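Local coordinates for protein L-lysine 6-oxidase (Marinomonas mediterranea, PDB 3WEU) that oxidises the side-chain amine of free L-lysine with a cysteine tryptophylquinone cofactor, releasing ammonium and the hydrogen peroxide that makes it antibacterial, at residues Val256-Thr260 against Leu405-Gln409; Ser307-Trp311 against Phe642-Thr646; Arg339-Tyr343 against Leu413-Gly419; Asn344-Gln348 against Leu374-Met379; Pro378-Asn384 against Asn397-Leu403. The contacts are given in a common frame with arbitrary orientation. Numbering follows the deposited sequence.

Interaction 1 of 5, residues Val256-Thr260 against Leu405-Gln409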
# COMPACT_ATOMS: atom_id res chain seq x y z
N VAL A 256 -25.04 24.96 -17.62
CA VAL A 256 -25.88 23.88 -18.11
C VAL A 256 -25.11 22.99 -19.09
O VAL A 256 -24.37 23.49 -19.94
CB VAL A 256 -27.07 24.54 -18.83
CG1 VAL A 256 -28.04 23.53 -19.39
CG2 VAL A 256 -27.81 25.49 -17.88
N ASN A 257 -25.32 21.69 -18.98
CA ASN A 257 -24.76 20.71 -19.89
C ASN A 257 -25.36 20.86 -21.29
O ASN A 257 -26.55 21.07 -21.46
CB ASN A 257 -24.98 19.29 -19.34
CG ASN A 257 -24.23 19.06 -18.02
OD1 ASN A 257 -23.04 18.78 -18.05
ND2 ASN A 257 -24.89 19.27 -16.88
N ILE A 258 -24.49 20.77 -22.30
CA ILE A 258 -24.92 20.80 -23.66
C ILE A 258 -26.06 19.83 -23.95
O ILE A 258 -27.07 20.24 -24.56
CB ILE A 258 -23.75 20.61 -24.62
CG1 ILE A 258 -22.85 21.87 -24.64
CG2 ILE A 258 -24.29 20.35 -26.06
CD1 ILE A 258 -21.43 21.61 -25.20
N SER A 259 -25.92 18.59 -23.50
CA SER A 259 -27.03 17.63 -23.52
C SER A 259 -27.33 17.24 -22.05
O SER A 259 -26.49 16.64 -21.35
CB SER A 259 -26.73 16.40 -24.39
OG SER A 259 -26.31 16.77 -25.72
N THR A 260 -28.47 17.70 -21.60
CA THR A 260 -28.97 17.44 -20.24
C THR A 260 -29.77 16.15 -20.21
O THR A 260 -30.21 15.61 -21.25
CB THR A 260 -29.89 18.54 -19.70
OG1 THR A 260 -31.17 18.47 -20.34
CG2 THR A 260 -29.32 19.94 -19.97
N LEU A 405 -24.09 15.49 -30.00
CA LEU A 405 -25.39 15.78 -29.49
C LEU A 405 -26.26 14.52 -29.49
O LEU A 405 -25.92 13.45 -30.08
CB LEU A 405 -26.04 16.83 -30.37
CG LEU A 405 -25.35 18.19 -30.45
CD1 LEU A 405 -26.02 19.11 -31.44
CD2 LEU A 405 -25.27 18.90 -29.11
N ASP A 406 -27.42 14.61 -28.85
CA ASP A 406 -28.36 13.52 -28.99
C ASP A 406 -29.08 13.65 -30.33
O ASP A 406 -28.99 14.66 -30.99
CB ASP A 406 -29.30 13.35 -27.76
CG ASP A 406 -30.36 14.39 -27.59
OD1 ASP A 406 -31.02 14.74 -28.60
OD2 ASP A 406 -30.65 14.81 -26.39
N ALA A 407 -29.76 12.59 -30.74
CA ALA A 407 -30.27 12.50 -32.09
C ALA A 407 -31.32 13.57 -32.38
O ALA A 407 -31.35 14.12 -33.47
CB ALA A 407 -30.84 11.11 -32.36
N THR A 408 -32.07 13.94 -31.35
CA THR A 408 -33.11 14.97 -31.52
C THR A 408 -32.52 16.38 -31.59
O THR A 408 -32.85 17.17 -32.49
CB THR A 408 -34.23 14.79 -30.49
OG1 THR A 408 -34.79 13.47 -30.69
CG2 THR A 408 -35.31 15.90 -30.62
N GLN A 409 -31.54 16.68 -30.69
CA GLN A 409 -30.86 17.93 -30.83
C GLN A 409 -30.26 18.07 -32.18
O GLN A 409 -30.30 19.12 -32.79
CB GLN A 409 -29.77 18.05 -29.77
CG GLN A 409 -30.26 18.09 -28.36
CD GLN A 409 -29.10 18.09 -27.36
OE1 GLN A 409 -28.26 17.16 -27.37
NE2 GLN A 409 -29.01 19.14 -26.56
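The side-chain amide of Gln409 uses both its ends to tie the loop Val256-Thr260 to the start of helix 407-418. Its NE2 donates to the carbonyl O of Ile258 (3.0 Å), and its OE1 accepts from Ser259 OG at a short 2.6 Å. The same OE1 also takes the backbone N of Asp406 (3.1 Å), while Asp406 OD1 receives Gln409 N (2.9 Å) and, weakly, Thr408 N (3.1 Å). Asp406 as N-cap and Gln409 three residues on thus form a capping box, so the residue that closes the helix end also grips the loop. Beside this polar core Ile258 CG2 packs against Leu405 CD2 at 3.5 Å, and the CA-to-CB bond of Ser259 points toward the helix start. Arg305 of helix 295-308 shares the Ile258 carbonyl. Thr260 is itself an N-cap, for helix 261-272, whose Asp267 binds Thr408, so the contact brings the starts of helices 261-272 and 407-418 together beside helix 295-308.

Interaction 2 of 5, residues Ser307-Trp311 against Phe642-Thr646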
# COMPACT_ATOMS: atom_id res chain seq x y z
N SER A 307 -21.46 28.30 -24.85
CA SER A 307 -20.81 29.58 -24.46
C SER A 307 -20.42 29.68 -23.00
O SER A 307 -19.70 30.57 -22.66
CB SER A 307 -21.70 30.78 -24.77
OG SER A 307 -22.72 30.95 -23.81
N GLN A 308 -20.97 28.81 -22.13
CA GLN A 308 -20.71 28.81 -20.69
C GLN A 308 -19.53 27.93 -20.30
O GLN A 308 -18.96 28.13 -19.25
CB GLN A 308 -21.94 28.32 -19.90
CG GLN A 308 -23.18 29.19 -19.94
CD GLN A 308 -24.29 28.62 -19.02
OE1 GLN A 308 -24.89 27.47 -19.25
NE2 GLN A 308 -24.64 29.47 -18.01
N TYR A 309 -19.17 26.92 -21.12
CA TYR A 309 -18.16 25.93 -20.71
C TYR A 309 -16.81 26.58 -20.36
O TYR A 309 -16.03 26.06 -19.55
CB TYR A 309 -17.98 24.84 -21.78
CG TYR A 309 -18.96 23.71 -21.69
CD1 TYR A 309 -20.29 23.91 -21.36
CD2 TYR A 309 -18.57 22.39 -21.94
CE1 TYR A 309 -21.16 22.88 -21.31
CE2 TYR A 309 -19.46 21.35 -21.90
CZ TYR A 309 -20.75 21.59 -21.59
OH TYR A 309 -21.64 20.54 -21.54
N GLN A 310 -16.53 27.73 -20.97
CA GLN A 310 -15.27 28.45 -20.70
C GLN A 310 -15.00 28.78 -19.22
O GLN A 310 -13.83 29.04 -18.87
CB GLN A 310 -15.25 29.74 -21.54
CG GLN A 310 -16.35 30.74 -21.11
CD GLN A 310 -16.28 32.02 -21.93
OE1 GLN A 310 -15.38 32.84 -21.74
NE2 GLN A 310 -17.26 32.24 -22.79
N TRP A 311 -16.05 28.81 -18.39
CA TRP A 311 -15.85 29.16 -16.98
C TRP A 311 -15.33 27.99 -16.15
O TRP A 311 -14.97 28.19 -15.00
CB TRP A 311 -17.13 29.64 -16.38
CG TRP A 311 -17.65 30.90 -17.07
CD1 TRP A 311 -18.76 30.99 -17.88
CD2 TRP A 311 -17.12 32.20 -16.97
NE1 TRP A 311 -18.89 32.29 -18.32
CE2 TRP A 311 -17.92 33.06 -17.76
CE3 TRP A 311 -16.04 32.75 -16.27
CZ2 TRP A 311 -17.69 34.46 -17.84
CZ3 TRP A 311 -15.81 34.11 -16.38
CH2 TRP A 311 -16.65 34.95 -17.16
N PHE A 642 -23.71 39.67 -18.78
CA PHE A 642 -22.32 40.03 -18.48
C PHE A 642 -21.79 39.13 -17.37
O PHE A 642 -21.51 39.61 -16.27
CB PHE A 642 -22.28 41.55 -18.08
CG PHE A 642 -22.61 42.47 -19.26
CD1 PHE A 642 -21.64 42.77 -20.22
CD2 PHE A 642 -23.91 43.02 -19.36
CE1 PHE A 642 -21.96 43.64 -21.27
CE2 PHE A 642 -24.24 43.85 -20.42
CZ PHE A 642 -23.25 44.17 -21.36
N PRO A 643 -21.70 37.81 -17.64
CA PRO A 643 -21.40 36.89 -16.56
C PRO A 643 -19.97 37.00 -16.11
O PRO A 643 -19.10 37.37 -16.88
CB PRO A 643 -21.61 35.52 -17.20
CG PRO A 643 -21.40 35.75 -18.66
CD PRO A 643 -22.03 37.08 -18.88
N PHE A 644 -19.73 36.66 -14.83
CA PHE A 644 -18.37 36.58 -14.35
C PHE A 644 -18.34 35.47 -13.32
O PHE A 644 -18.74 35.68 -12.16
CB PHE A 644 -17.94 37.95 -13.74
CG PHE A 644 -16.56 37.92 -13.09
CD1 PHE A 644 -15.48 37.37 -13.73
CD2 PHE A 644 -16.35 38.54 -11.86
CE1 PHE A 644 -14.19 37.37 -13.12
CE2 PHE A 644 -15.07 38.54 -11.26
CZ PHE A 644 -14.03 37.97 -11.88
N PHE A 645 -17.95 34.24 -13.73
CA PHE A 645 -18.02 33.11 -12.84
C PHE A 645 -16.68 32.87 -12.18
O PHE A 645 -15.62 32.78 -12.85
CB PHE A 645 -18.35 31.84 -13.62
CG PHE A 645 -19.78 31.67 -14.00
CD1 PHE A 645 -20.31 32.27 -15.12
CD2 PHE A 645 -20.61 30.90 -13.22
CE1 PHE A 645 -21.66 32.07 -15.46
CE2 PHE A 645 -21.92 30.68 -13.56
CZ PHE A 645 -22.44 31.23 -14.70
N THR A 646 -16.69 32.74 -10.88
CA THR A 646 -15.53 32.36 -10.16
C THR A 646 -15.87 31.33 -9.10
O THR A 646 -17.05 31.09 -8.74
CB THR A 646 -14.87 33.55 -9.35
OG1 THR A 646 -15.69 33.90 -8.25
CG2 THR A 646 -14.71 34.81 -10.19
O HOH W 1 -14.61 30.14 -13.01
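Trp311 is the main bump: its indole projects from segment Ser307-Trp311 and lies across the backbone of Pro643-Phe645, accounting for 124 of the 265 Å² buried by the two segments. One indole face covers the peptide link between Phe644 and Phe645, with CZ3 of Trp311 3.4 Å from N of Phe645. The hollow is walled by Pro643, whose CG lies 4.0 Å from Trp311 CZ2, and by the Phe645 ring, whose CD1 comes within 3.4 Å of Trp311 CD1; the five-membered ring of Trp311 meets the Phe645 ring obliquely, with centroids 4.5 Å apart and planes at 43°. Phe645 begins strand 645-648, which pairs with strand 631-634 in a two-stranded antiparallel sheet, so the indole lies over the start of the second strand of this hairpin. Gln308 brushes the far end of the Phe645 ring, NE2 to CZ 4.3 Å, while its amide is bonded to the carbonyl of Glu254. A water donating to Trp311 O and Phe645 O, 2.8 Å from each, fills the gap between the two backbones.

Interaction 3 of 5, residues Arg339-Tyr343 against Leu413-Gly419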
# COMPACT_ATOMS: atom_id res chain seq x y z
N ARG A 339 -24.73 28.39 -42.37
CA ARG A 339 -25.40 27.52 -41.39
C ARG A 339 -24.99 26.06 -41.58
O ARG A 339 -24.81 25.32 -40.59
CB ARG A 339 -26.92 27.66 -41.45
CG ARG A 339 -27.42 29.03 -41.04
CD ARG A 339 -28.94 29.05 -41.03
NE ARG A 339 -29.39 29.47 -42.33
CZ ARG A 339 -29.92 28.68 -43.24
NH1 ARG A 339 -30.12 27.42 -42.98
NH2 ARG A 339 -30.25 29.17 -44.40
N MET A 340 -24.85 25.65 -42.84
CA MET A 340 -24.49 24.28 -43.14
C MET A 340 -23.03 23.97 -42.69
O MET A 340 -22.73 22.85 -42.23
CB MET A 340 -24.58 24.03 -44.63
CG MET A 340 -25.96 23.94 -45.19
SD MET A 340 -26.85 22.50 -44.63
CE MET A 340 -25.71 21.25 -44.91
N LYS A 341 -22.14 24.94 -42.86
CA LYS A 341 -20.77 24.78 -42.42
C LYS A 341 -20.77 24.57 -40.89
O LYS A 341 -20.09 23.69 -40.42
CB LYS A 341 -19.92 25.94 -42.76
CG LYS A 341 -18.43 25.63 -42.65
CD LYS A 341 -17.64 26.87 -42.99
CE LYS A 341 -16.40 26.67 -43.86
NZ LYS A 341 -15.83 25.33 -43.65
N TYR A 342 -21.54 25.37 -40.15
CA TYR A 342 -21.65 25.29 -38.68
C TYR A 342 -22.14 23.88 -38.30
O TYR A 342 -21.55 23.19 -37.50
CB TYR A 342 -22.63 26.40 -38.21
CG TYR A 342 -22.90 26.54 -36.75
CD1 TYR A 342 -23.54 25.54 -36.02
CD2 TYR A 342 -22.54 27.71 -36.07
CE1 TYR A 342 -23.80 25.69 -34.64
CE2 TYR A 342 -22.77 27.83 -34.70
CZ TYR A 342 -23.42 26.84 -34.00
OH TYR A 342 -23.63 26.98 -32.64
N TYR A 343 -23.22 23.44 -38.94
CA TYR A 343 -23.78 22.14 -38.69
C TYR A 343 -22.85 20.97 -39.04
O TYR A 343 -22.77 19.99 -38.32
CB TYR A 343 -25.06 21.98 -39.55
CG TYR A 343 -25.62 20.58 -39.52
CD1 TYR A 343 -26.33 20.11 -38.45
CD2 TYR A 343 -25.43 19.71 -40.58
CE1 TYR A 343 -26.87 18.81 -38.44
CE2 TYR A 343 -25.95 18.43 -40.58
CZ TYR A 343 -26.68 17.97 -39.49
OH TYR A 343 -27.16 16.67 -39.44
N LEU A 413 -30.86 20.83 -35.17
CA LEU A 413 -29.78 21.62 -35.69
C LEU A 413 -29.67 21.54 -37.22
O LEU A 413 -29.47 22.55 -37.88
CB LEU A 413 -28.42 21.27 -34.97
CG LEU A 413 -27.31 22.29 -35.23
CD1 LEU A 413 -27.58 23.64 -34.55
CD2 LEU A 413 -25.97 21.73 -34.73
N GLY A 414 -29.90 20.37 -37.78
CA GLY A 414 -29.90 20.14 -39.22
C GLY A 414 -31.06 20.87 -39.91
O GLY A 414 -30.91 21.33 -41.04
N GLN A 415 -32.23 20.96 -39.25
CA GLN A 415 -33.32 21.72 -39.78
C GLN A 415 -32.95 23.20 -39.84
O GLN A 415 -33.21 23.90 -40.83
CB GLN A 415 -34.59 21.50 -38.96
CG GLN A 415 -35.17 20.09 -39.02
CD GLN A 415 -35.35 19.60 -40.43
OE1 GLN A 415 -34.42 18.99 -41.03
NE2 GLN A 415 -36.53 19.83 -40.98
N TRP A 416 -32.34 23.70 -38.79
CA TRP A 416 -31.79 25.02 -38.80
C TRP A 416 -30.84 25.23 -39.94
O TRP A 416 -30.98 26.24 -40.68
CB TRP A 416 -31.16 25.38 -37.43
CG TRP A 416 -30.35 26.61 -37.40
CD1 TRP A 416 -30.79 27.90 -37.20
CD2 TRP A 416 -28.93 26.70 -37.48
NE1 TRP A 416 -29.74 28.77 -37.21
CE2 TRP A 416 -28.59 28.06 -37.41
CE3 TRP A 416 -27.93 25.77 -37.69
CZ2 TRP A 416 -27.28 28.49 -37.45
CZ3 TRP A 416 -26.61 26.22 -37.79
CH2 TRP A 416 -26.30 27.54 -37.64
N ALA A 417 -29.91 24.29 -40.13
CA ALA A 417 -28.93 24.43 -41.19
C ALA A 417 -29.62 24.51 -42.58
O ALA A 417 -29.24 25.33 -43.46
CB ALA A 417 -28.02 23.24 -41.17
N GLU A 418 -30.62 23.65 -42.76
CA GLU A 418 -31.51 23.72 -43.96
C GLU A 418 -32.32 24.98 -44.16
O GLU A 418 -32.80 25.18 -45.26
CB GLU A 418 -32.44 22.54 -44.05
CG GLU A 418 -31.68 21.23 -44.18
CD GLU A 418 -31.05 21.02 -45.56
OE1 GLU A 418 -31.25 21.81 -46.48
OE2 GLU A 418 -30.36 20.02 -45.70
N GLY A 419 -32.52 25.81 -43.14
CA GLY A 419 -33.35 26.99 -43.28
C GLY A 419 -34.81 26.70 -42.86
O GLY A 419 -35.64 27.59 -42.91
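Arg339 reaches for the C-terminal end of helix 407-418. Its CG sits over the indole of Trp416, 4.0 Å from the centroid of the six-membered ring in a CH-pi contact, and its NH1 donates to Trp416 O (2.7 Å). That NH1 also lies a very short 2.3 Å from Ala417 O, at an angle unfit for a hydrogen bond; Arg339 was deposited in two conformers, of which one is described. The carbonyl of Trp416 also receives Gly419 N (2.9 Å) in a Schellman motif, with Gly419 at positive phi, so the arginine adds a donor to a carbonyl of the helix's last turn. Met340 follows, its SD 3.7 Å from Ala417 CB. The two short helical segments run nearly antiparallel, at 156° with axes 8.4 Å apart, and the backbones come close where Ala417 meets Arg339, CA to CA 4.7 Å. Tyr342 receives the edge of Trp416 on its ring face, centroids 5.0 Å apart and planes at 71°; its OH bonds to the carbonyl of Phe321, and the indole NE1 to that of Tyr328. Last comes Tyr343, whose ring face lies on Gly414, CE1 to CA 3.4 Å, where a side chain would be tight. Its CB touches Ala417 CB at 3.6 Å, and CD1 reaches Leu413 CG at 4.0 Å. The hydroxyl of Tyr343 goes on to bond with Gln348.

Interaction 4 of 5, residues Asn344-Gln348 against Leu374-Met379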
# COMPACT_ATOMS: atom_id res chain seq x y z
N ASN A 344 -22.13 21.13 -40.14
CA ASN A 344 -21.27 20.04 -40.62
C ASN A 344 -20.04 19.87 -39.74
O ASN A 344 -19.34 18.88 -39.88
CB ASN A 344 -20.90 20.23 -42.06
CG ASN A 344 -22.02 19.86 -43.01
OD1 ASN A 344 -22.77 18.92 -42.76
ND2 ASN A 344 -21.96 20.44 -44.19
N TYR A 345 -19.81 20.80 -38.80
CA TYR A 345 -18.77 20.59 -37.80
C TYR A 345 -19.21 19.79 -36.60
O TYR A 345 -18.35 19.44 -35.72
CB TYR A 345 -18.22 21.94 -37.35
CG TYR A 345 -17.21 22.60 -38.28
CD1 TYR A 345 -16.12 21.86 -38.84
CD2 TYR A 345 -17.29 23.95 -38.59
CE1 TYR A 345 -15.14 22.51 -39.64
CE2 TYR A 345 -16.33 24.58 -39.40
CZ TYR A 345 -15.26 23.87 -39.87
OH TYR A 345 -14.35 24.48 -40.60
N PHE A 346 -20.51 19.47 -36.51
CA PHE A 346 -21.02 18.58 -35.45
C PHE A 346 -20.85 17.15 -35.85
O PHE A 346 -21.06 16.79 -37.00
CB PHE A 346 -22.45 18.92 -35.07
CG PHE A 346 -22.54 20.19 -34.23
CD1 PHE A 346 -22.26 21.43 -34.76
CD2 PHE A 346 -22.91 20.09 -32.93
CE1 PHE A 346 -22.30 22.57 -33.98
CE2 PHE A 346 -22.96 21.20 -32.10
CZ PHE A 346 -22.64 22.45 -32.61
N ARG A 347 -20.37 16.33 -34.90
CA ARG A 347 -20.30 14.88 -35.13
C ARG A 347 -21.69 14.28 -35.26
O ARG A 347 -22.61 14.52 -34.44
CB ARG A 347 -19.53 14.14 -34.05
CG ARG A 347 -18.11 14.63 -33.82
CD ARG A 347 -17.32 13.64 -32.94
NE ARG A 347 -16.03 14.28 -32.72
CZ ARG A 347 -15.80 15.28 -31.85
NH1 ARG A 347 -16.70 15.72 -31.02
NH2 ARG A 347 -14.62 15.84 -31.80
N GLN A 348 -21.85 13.52 -36.36
CA GLN A 348 -23.02 12.66 -36.49
C GLN A 348 -22.92 11.58 -35.41
O GLN A 348 -21.82 11.32 -34.87
CB GLN A 348 -23.04 12.08 -37.91
CG GLN A 348 -23.25 13.15 -38.98
CD GLN A 348 -24.68 13.68 -39.01
OE1 GLN A 348 -25.63 12.93 -38.95
NE2 GLN A 348 -24.84 14.98 -38.98
N LEU A 374 -10.03 21.73 -37.23
CA LEU A 374 -10.92 22.16 -36.11
C LEU A 374 -11.45 20.93 -35.42
O LEU A 374 -11.88 20.01 -36.10
CB LEU A 374 -12.15 22.98 -36.64
CG LEU A 374 -13.09 23.56 -35.60
CD1 LEU A 374 -12.36 24.66 -34.81
CD2 LEU A 374 -14.31 24.14 -36.33
N PRO A 375 -11.45 20.92 -34.08
CA PRO A 375 -12.13 19.79 -33.35
C PRO A 375 -13.61 19.83 -33.58
O PRO A 375 -14.25 20.89 -33.45
CB PRO A 375 -11.80 20.06 -31.85
CG PRO A 375 -10.51 20.90 -31.90
CD PRO A 375 -10.68 21.79 -33.16
N LEU A 376 -14.16 18.66 -33.91
CA LEU A 376 -15.56 18.56 -34.14
C LEU A 376 -16.40 18.67 -32.87
O LEU A 376 -15.85 18.59 -31.77
CB LEU A 376 -15.85 17.29 -34.92
CG LEU A 376 -15.15 17.14 -36.27
CD1 LEU A 376 -15.46 15.77 -36.86
CD2 LEU A 376 -15.60 18.20 -37.26
N MET A 377 -17.70 18.96 -33.05
CA MET A 377 -18.53 19.48 -32.00
C MET A 377 -19.58 18.49 -31.52
O MET A 377 -20.13 17.71 -32.32
CB MET A 377 -19.25 20.74 -32.49
CG MET A 377 -18.27 21.92 -32.59
SD MET A 377 -17.86 22.56 -30.96
CE MET A 377 -19.41 23.26 -30.49
N PRO A 378 -19.94 18.57 -30.24
CA PRO A 378 -19.28 19.37 -29.21
C PRO A 378 -17.92 18.69 -28.92
O PRO A 378 -17.79 17.46 -29.04
CB PRO A 378 -20.23 19.27 -28.03
CG PRO A 378 -21.13 18.16 -28.32
CD PRO A 378 -21.04 17.79 -29.73
N MET A 379 -16.93 19.49 -28.56
CA MET A 379 -15.60 18.94 -28.25
C MET A 379 -15.48 18.52 -26.78
O MET A 379 -15.32 19.36 -25.86
CB MET A 379 -14.53 19.92 -28.62
CG MET A 379 -13.10 19.36 -28.44
SD MET A 379 -12.82 17.79 -29.33
CE MET A 379 -12.27 16.82 -27.89
O HOH W 2 -22.82 16.34 -32.46
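Arg347, with 110 Å² buried, reaches along the backbone of Leu376-Met379 and lays a guanidinium face over the Leu376-Met377 peptide. Its NH1 makes a weak hydrogen bond to Pro378 O (2.9 Å) and its NH2 a weak one to Met379 SD (3.6 Å); further acceptors are the carbonyls of Val363, Leu364 and Leu403. Its backbone N donates to Met377 O (2.9 Å), and Met377 N to Tyr345 O (2.8 Å), forming a single beta bridge between Phe346 and Met377 in otherwise irregular chain. Tyr345, at 92 Å², holds Leu374 CD2 over its ring face, 3.5 Å from the centroid. Met377, at 85 Å², sets its CB over the Phe346 ring at 3.5 Å from the centroid, with SD of Met377 5.5 Å from that centroid in an oblique Met-aromatic contact. One water donates to Arg347 O (2.7 Å) and Met377 O (3.0 Å). A buried guanidinium thus meets mainly backbone carbonyls here, its charge offset by peptide dipoles while aromatic and aliphatic groups pack alongside.

Interaction 5 of 5, residues Pro378-Asn384 against Asn397-Leu403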
# COMPACT_ATOMS: atom_id res chain seq x y z
N PRO A 378 -19.94 18.57 -30.24
CA PRO A 378 -19.28 19.37 -29.21
C PRO A 378 -17.92 18.69 -28.92
O PRO A 378 -17.79 17.46 -29.04
CB PRO A 378 -20.23 19.27 -28.03
CG PRO A 378 -21.13 18.16 -28.32
CD PRO A 378 -21.04 17.79 -29.73
N MET A 379 -16.93 19.49 -28.56
CA MET A 379 -15.60 18.94 -28.25
C MET A 379 -15.48 18.52 -26.78
O MET A 379 -15.32 19.36 -25.86
CB MET A 379 -14.53 19.92 -28.62
CG MET A 379 -13.10 19.36 -28.44
SD MET A 379 -12.82 17.79 -29.33
CE MET A 379 -12.27 16.82 -27.89
N ASN A 380 -15.50 17.20 -26.57
CA ASN A 380 -15.64 16.56 -25.26
C ASN A 380 -15.50 15.06 -25.52
O ASN A 380 -15.64 14.56 -26.67
CB ASN A 380 -17.01 16.85 -24.67
CG ASN A 380 -17.09 16.66 -23.16
OD1 ASN A 380 -16.86 17.61 -22.39
ND2 ASN A 380 -17.55 15.45 -22.71
N SER A 381 -15.15 14.34 -24.46
CA SER A 381 -15.19 12.88 -24.52
C SER A 381 -16.57 12.37 -24.82
O SER A 381 -17.60 13.00 -24.46
CB SER A 381 -14.78 12.30 -23.20
OG SER A 381 -14.70 10.91 -23.30
N GLY A 382 -16.59 11.23 -25.51
CA GLY A 382 -17.77 10.45 -25.64
C GLY A 382 -17.92 9.42 -24.53
O GLY A 382 -17.24 9.52 -23.51
N SER A 383 -18.87 8.51 -24.70
CA SER A 383 -19.25 7.59 -23.65
C SER A 383 -18.29 6.38 -23.52
O SER A 383 -18.49 5.58 -22.64
CB SER A 383 -20.73 7.21 -23.74
OG SER A 383 -21.60 8.31 -23.41
N ASN A 384 -17.32 6.22 -24.42
CA ASN A 384 -16.18 5.38 -24.13
C ASN A 384 -14.90 5.72 -24.80
O ASN A 384 -14.56 5.19 -25.88
CB ASN A 384 -16.47 3.87 -24.32
CG ASN A 384 -15.27 3.06 -23.97
OD1 ASN A 384 -14.48 3.48 -23.14
ND2 ASN A 384 -15.16 1.87 -24.53
N ASN A 397 -15.49 -4.86 -27.91
CA ASN A 397 -15.94 -3.88 -26.90
C ASN A 397 -16.32 -2.58 -27.61
O ASN A 397 -15.58 -2.10 -28.51
CB ASN A 397 -14.80 -3.67 -25.95
CG ASN A 397 -15.18 -2.77 -24.79
OD1 ASN A 397 -16.31 -2.85 -24.23
ND2 ASN A 397 -14.26 -1.85 -24.47
N VAL A 398 -17.45 -2.01 -27.23
CA VAL A 398 -17.95 -0.80 -27.91
C VAL A 398 -17.12 0.40 -27.47
O VAL A 398 -16.93 0.63 -26.24
CB VAL A 398 -19.41 -0.57 -27.58
CG1 VAL A 398 -19.97 0.73 -28.16
CG2 VAL A 398 -20.25 -1.74 -28.13
N VAL A 399 -16.69 1.15 -28.48
CA VAL A 399 -15.88 2.38 -28.30
C VAL A 399 -16.75 3.57 -28.73
O VAL A 399 -17.50 3.52 -29.69
CB VAL A 399 -14.65 2.30 -29.19
CG1 VAL A 399 -13.87 3.60 -29.31
CG2 VAL A 399 -13.76 1.18 -28.69
N GLU A 400 -16.64 4.68 -28.00
CA GLU A 400 -17.26 5.92 -28.45
C GLU A 400 -16.41 7.07 -27.91
O GLU A 400 -16.54 7.48 -26.78
CB GLU A 400 -18.71 6.02 -28.00
CG GLU A 400 -19.39 7.19 -28.62
CD GLU A 400 -20.58 7.65 -27.84
OE1 GLU A 400 -21.71 7.14 -28.16
OE2 GLU A 400 -20.43 8.51 -26.89
N LYS A 401 -15.49 7.51 -28.71
CA LYS A 401 -14.35 8.31 -28.20
C LYS A 401 -14.75 9.75 -27.90
O LYS A 401 -14.34 10.33 -26.84
CB LYS A 401 -13.26 8.34 -29.20
CG LYS A 401 -12.53 7.03 -29.37
CD LYS A 401 -11.34 7.20 -30.31
CE LYS A 401 -10.50 5.91 -30.29
NZ LYS A 401 -9.24 6.15 -31.05
N PHE A 402 -15.51 10.35 -28.83
CA PHE A 402 -15.86 11.80 -28.79
C PHE A 402 -17.33 12.07 -28.87
O PHE A 402 -18.13 11.25 -29.37
CB PHE A 402 -15.12 12.57 -29.92
CG PHE A 402 -13.61 12.34 -29.90
CD1 PHE A 402 -12.83 12.92 -28.89
CD2 PHE A 402 -12.99 11.59 -30.87
CE1 PHE A 402 -11.48 12.73 -28.83
CE2 PHE A 402 -11.63 11.39 -30.82
CZ PHE A 402 -10.87 11.96 -29.81
N LEU A 403 -17.69 13.22 -28.31
CA LEU A 403 -19.08 13.52 -28.06
C LEU A 403 -19.86 13.88 -29.29
O LEU A 403 -19.34 14.47 -30.21
CB LEU A 403 -19.21 14.64 -27.00
CG LEU A 403 -20.55 14.92 -26.35
CD1 LEU A 403 -21.07 13.69 -25.61
CD2 LEU A 403 -20.44 16.11 -25.43
O HOH W 3 -22.28 9.50 -25.69
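A classic beta bulge interrupts this antiparallel pairing: Ser383 and Asn384 together face Glu400, shifting the register by one residue where the chain turns a corner. Glu400 serves both. Its carboxylate OE2 accepts from Ser383 N at 2.7 Å, while its backbone O accepts from Asn384 N (2.8 Å) and its N donates to Asn384 O (3.0 Å), a hydrogen-bonded pair. A water links Ser383 OG (2.7 Å) to Glu400 OE2 (2.4 Å). Before the bulge, Ser381 and Phe402 form a non-hydrogen-bonded pair, flanked by Gly382 N to Lys401 O (2.8 Å) and Leu403 N to Asn380 O (2.9 Å). Gly382 sits close against the partner strand, its C 3.3 Å from Glu400 O; a CB there would clash with the carbonyls of Glu400 and Phe402. Beyond the bulge, the side chain of Asn384 adds a further bond, ND2 to Val398 O (2.8 Å). At the opposite end Leu403, with 111 Å² buried, packs its CD2 against Pro378 CG and Asn380 CB, each at 3.6 Å, and Met379 CE approaches Phe402 CD1 at 4.1 Å. The pair lies close to the cofactor region: Asn380 bonds to the carbonyl of Trp580, the residue just before the tryptophylquinone position Trp581. Strand 575-579 lies beside Met379, Asn380 and Phe402, while strand 518-522 contacts Lys401 and Phe402.

In the fold
Interactions 1, 3, 4 and 5 form a connected cluster, touching neighbours centred about 12 to 16 Å apart. Interactions 1 and 3 share helix 407-418, gripped at its start by 256-260 and near its end by helix 336-344. Interactions 4 and 5 share Pro378 and Met379 and follow in series along the chain, both within the spans of interactions 1 and 3. Interaction 2, centred about 19 Å from interaction 1, meets it through Gln308 and Tyr309; its span encloses interactions 3, 4 and 5. Together the contacts join the loop before helix 261-272, helices 295-308, 336-344 and 407-418, the later hairpin and strand pair 381-382/400-402, with interaction 5 beside the chain leading to the quinone.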